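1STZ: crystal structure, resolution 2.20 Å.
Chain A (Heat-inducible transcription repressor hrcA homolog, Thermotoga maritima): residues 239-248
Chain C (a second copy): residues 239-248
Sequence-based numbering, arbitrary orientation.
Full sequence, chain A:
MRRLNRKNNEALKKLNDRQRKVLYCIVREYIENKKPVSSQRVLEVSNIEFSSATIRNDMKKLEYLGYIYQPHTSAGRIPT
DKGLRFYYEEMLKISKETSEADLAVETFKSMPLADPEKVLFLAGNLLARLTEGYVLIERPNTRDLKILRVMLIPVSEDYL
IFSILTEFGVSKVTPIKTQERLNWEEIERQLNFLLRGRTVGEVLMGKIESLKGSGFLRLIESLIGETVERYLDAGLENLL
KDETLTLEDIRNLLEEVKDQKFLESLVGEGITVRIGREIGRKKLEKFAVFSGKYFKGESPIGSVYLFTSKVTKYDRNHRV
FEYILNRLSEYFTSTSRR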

# COMPACT_ATOMS: atom_id res chain seq x y z
N LEU A 239 -16.75 -0.28 14.01
CA LEU A 239 -17.85 -0.82 14.81
C LEU A 239 -19.15 -0.05 14.60
O LEU A 239 -20.24 -0.65 14.61
N LEU A 240 -19.04 1.26 14.39
CA LEU A 240 -20.20 2.12 14.12
C LEU A 240 -20.81 1.95 12.73
O LEU A 240 -21.97 2.30 12.52
N LYS A 241 -20.05 1.46 11.77
CA LYS A 241 -20.58 1.24 10.42
C LYS A 241 -21.27 -0.11 10.29
O LYS A 241 -21.99 -0.35 9.33
N ASP A 242 -21.05 -0.97 11.26
CA ASP A 242 -21.59 -2.33 11.25
C ASP A 242 -23.04 -2.43 11.78
O ASP A 242 -23.30 -2.33 12.99
N GLU A 243 -23.96 -2.71 10.87
CA GLU A 243 -25.40 -2.68 11.14
C GLU A 243 -25.84 -3.73 12.15
O GLU A 243 -26.91 -3.61 12.72
N THR A 244 -25.03 -4.75 12.35
CA THR A 244 -25.33 -5.80 13.31
C THR A 244 -25.03 -5.42 14.75
O THR A 244 -25.37 -6.18 15.65
N LEU A 245 -24.42 -4.26 14.99
CA LEU A 245 -24.06 -3.84 16.34
C LEU A 245 -24.90 -2.63 16.75
O LEU A 245 -25.23 -1.78 15.91
N THR A 246 -25.26 -2.56 18.03
CA THR A 246 -26.02 -1.43 18.54
C THR A 246 -25.09 -0.51 19.32
O THR A 246 -23.97 -0.87 19.63
N LEU A 247 -25.61 0.67 19.63
CA LEU A 247 -24.94 1.65 20.47
C LEU A 247 -24.57 1.05 21.82
O LEU A 247 -23.46 1.24 22.30
N GLU A 248 -25.50 0.31 22.42
CA GLU A 248 -25.22 -0.36 23.69
C GLU A 248 -24.13 -1.42 23.58
O GLU A 248 -23.29 -1.51 24.46
N LEU C 239 -18.50 11.01 22.10
CA LEU C 239 -19.85 10.99 21.56
C LEU C 239 -20.62 9.72 21.89
O LEU C 239 -21.85 9.74 22.01
N LEU C 240 -19.91 8.61 22.02
CA LEU C 240 -20.56 7.33 22.31
C LEU C 240 -21.05 7.20 23.75
O LEU C 240 -21.89 6.36 24.01
N LYS C 241 -20.55 8.03 24.66
CA LYS C 241 -20.98 7.99 26.06
C LYS C 241 -21.90 9.14 26.46
O LYS C 241 -22.24 9.31 27.64
N ASP C 242 -22.34 9.92 25.48
CA ASP C 242 -23.34 10.95 25.69
C ASP C 242 -24.74 10.37 25.49
O ASP C 242 -25.11 9.96 24.39
N GLU C 243 -25.54 10.36 26.55
CA GLU C 243 -26.84 9.68 26.54
C GLU C 243 -27.83 10.35 25.59
O GLU C 243 -28.81 9.74 25.19
N THR C 244 -27.58 11.61 25.24
CA THR C 244 -28.45 12.33 24.30
C THR C 244 -28.26 12.00 22.83
O THR C 244 -29.09 12.39 22.02
N LEU C 245 -27.18 11.29 22.48
CA LEU C 245 -26.91 10.97 21.08
C LEU C 245 -27.18 9.50 20.80
O LEU C 245 -26.90 8.63 21.62
N THR C 246 -27.72 9.23 19.62
CA THR C 246 -27.95 7.86 19.16
C THR C 246 -26.87 7.47 18.16
O THR C 246 -26.09 8.30 17.70
N LEU C 247 -26.90 6.19 17.81
CA LEU C 247 -26.02 5.63 16.81
C LEU C 247 -26.24 6.33 15.47
O LEU C 247 -25.29 6.61 14.75
N GLU C 248 -27.52 6.59 15.16
CA GLU C 248 -27.94 7.30 13.95
C GLU C 248 -27.30 8.69 13.87
O GLU C 248 -26.78 9.07 12.83

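Which side chains fill the space between the two stretches? Four leucines do most of the work: Leu A240 and Leu A247 from one copy, Leu C240 and Leu C247 from the other. The backbones come closest where Leu A247 CA lies 5.5 Å from Leu C247 CA, and the CA-to-CB bonds of both residues point toward the opposing stretch. Their CB atoms are therefore near each other from the start, with Leu A247 CB 4.2 Å from Leu C247 CB. Leu A240 and Leu C240 start differently: their CA-to-CB bonds run sideways, and the ends of the side chains come nearer. Together the stretches bury 391 Å², both sides summed, most of it on these four residues.

How do the leucine conformations close the contact? Leu A240 has chi1 m and chi2 t, a common leucine arrangement, and it brings CD2 to the other copy. Leu C240 is also m at chi1, but its chi2 of 141° lies between wells. Even so, the pair meets tightly, Leu A240 CD2 resting 3.5 Å from Leu C240 CD2. Leu A247 and Leu C247 both leave the chi1 wells, at -146° and -141° respectively, while chi2 is t in each. The matching departure gives the two copies closely similar shapes here. In each, CD2 reaches a leucine side chain across the contact: Leu A247 CD2 is 3.7 Å from Leu C240 CD2, and Leu C247 CD2 is 4.0 Å from Leu A240 CD2. The result is a small apolar cluster with near twofold character.

What do the other methyls of Leu A247 and Leu C247 touch? They lie against the opposing backbone at the start of the helix. Leu A247 CD1 sits 3.4 Å from Leu C245 O, 3.8 Å from Thr C246 CA and 3.7 Å from Leu C247 N. In the reciprocal contact, Leu C247 CD1 is 3.7 Å from Leu A245 O. These are packing contacts, and no hydrogen bond crosses between the stretches. The side chains of Leu A245 and Leu C245, both m at chi1 and t at chi2, keep well clear of the other stretch, and the nearest contact there is through the carbonyl O of each residue.

Where do the polar side chains find their partners? No polar side chain bonds across the contact; the Asp and Thr residues of each turn pair within their own stretch. Asp A242 and Asp C242, both t at chi1, each open a type I turn, ending at Leu A245 and Leu C245, and each folds its carboxylate back over the turn. Asp A242 OD1 accepts from Thr A244 N at 3.1 Å and from Thr A244 OG1 at 2.6 Å, the threonine's p rotamer placing its hydroxyl close by. Chain C repeats the pattern, with a weak bond from Thr C244 N to Asp C242 OD1 at 3.3 Å and a very short one from Thr C244 OG1 to Asp C242 OD1 at 2.4 Å. The CA-to-CB bonds of Thr A246 and Thr C246 point away from the other stretch, and each side chain, in its p rotamer, caps a backbone N just past its stretch.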

# COMPACT_ATOMS: atom_id res chain seq x y z
CB LEU A 239 -17.50 -0.84 16.28
CG LEU A 239 -16.30 -1.72 16.60
CD1 LEU A 239 -16.13 -1.80 18.11
CD2 LEU A 239 -16.43 -3.11 15.94
CB LEU A 240 -19.81 3.58 14.29
CG LEU A 240 -19.15 4.00 15.60
CD1 LEU A 240 -18.60 5.40 15.44
CD2 LEU A 240 -20.17 3.95 16.71
CB LYS A 241 -19.45 1.30 9.37
CG LYS A 241 -19.05 2.69 8.98
CD LYS A 241 -19.92 3.25 7.86
CE LYS A 241 -19.18 4.31 7.07
NZ LYS A 241 -17.93 4.71 7.76
CB ASP A 242 -20.66 -3.21 12.07
CG ASP A 242 -20.88 -4.66 11.82
OD1 ASP A 242 -22.03 -5.01 11.46
OD2 ASP A 242 -19.97 -5.52 11.96
CB GLU A 243 -26.21 -2.84 9.84
CG GLU A 243 -27.41 -1.89 9.74
CD GLU A 243 -28.71 -2.45 10.32
OE1 GLU A 243 -28.99 -3.68 10.22
OE2 GLU A 243 -29.50 -1.64 10.86
CB THR A 244 -24.55 -7.11 12.92
OG1 THR A 244 -23.12 -6.87 12.88
CG2 THR A 244 -24.90 -7.54 11.49
CB LEU A 245 -22.56 -3.49 16.41
CG LEU A 245 -21.56 -4.62 16.17
CD1 LEU A 245 -20.11 -4.09 16.13
CD2 LEU A 245 -21.69 -5.73 17.21
CB THR A 246 -27.15 -1.88 19.47
OG1 THR A 246 -26.59 -2.55 20.61
CG2 THR A 246 -28.09 -2.91 18.80
CB LEU A 247 -25.85 2.86 20.69
CG LEU A 247 -25.24 4.25 20.81
CD1 LEU A 247 -26.28 5.25 21.32
CD2 LEU A 247 -24.02 4.25 21.68
CB GLU A 248 -26.51 -0.94 24.32
CG GLU A 248 -26.66 -0.64 25.82
CD GLU A 248 -27.35 0.68 26.14
OE1 GLU A 248 -26.65 1.72 26.32
OE2 GLU A 248 -28.62 0.67 26.25
CB LEU C 239 -19.82 11.14 20.05
CG LEU C 239 -19.23 12.41 19.47
CD1 LEU C 239 -19.42 12.36 17.99
CD2 LEU C 239 -19.86 13.63 20.06
CB LEU C 240 -19.65 6.16 21.94
CG LEU C 240 -19.67 5.87 20.43
CD1 LEU C 240 -18.31 5.50 19.90
CD2 LEU C 240 -20.68 4.79 20.12
CB LYS C 241 -19.74 7.95 26.96
CG LYS C 241 -18.84 6.74 26.67
CD LYS C 241 -17.60 6.68 27.54
CE LYS C 241 -16.67 5.57 27.07
NZ LYS C 241 -15.51 6.10 26.26
CB ASP C 242 -23.09 12.09 24.70
CG ASP C 242 -23.69 13.39 25.14
OD1 ASP C 242 -24.82 13.37 25.70
OD2 ASP C 242 -23.11 14.48 24.97
CB GLU C 243 -27.46 9.59 27.94
CG GLU C 243 -26.49 9.49 29.11
CD GLU C 243 -26.23 10.84 29.76
OE1 GLU C 243 -27.16 11.34 30.44
OE2 GLU C 243 -25.10 11.40 29.59
CB THR C 244 -28.30 13.85 24.49
OG1 THR C 244 -26.94 14.18 24.80
CG2 THR C 244 -29.10 14.30 25.70
CB LEU C 245 -25.45 11.30 20.73
CG LEU C 245 -25.03 12.75 20.89
CD1 LEU C 245 -23.54 12.90 20.64
CD2 LEU C 245 -25.83 13.63 19.94
CB THR C 246 -29.29 7.74 18.45
OG1 THR C 246 -29.25 8.54 17.26
CG2 THR C 246 -30.44 8.32 19.31
CB LEU C 247 -26.28 4.13 16.67
CG LEU C 247 -25.09 3.21 16.46
CD1 LEU C 247 -25.57 1.90 15.82
CD2 LEU C 247 -24.00 3.82 15.63
CB GLU C 248 -29.48 7.45 13.91
CG GLU C 248 -30.14 7.23 12.53
CD GLU C 248 -31.53 7.88 12.42
OE1 GLU C 248 -31.85 8.81 13.19
OE2 GLU C 248 -32.30 7.47 11.54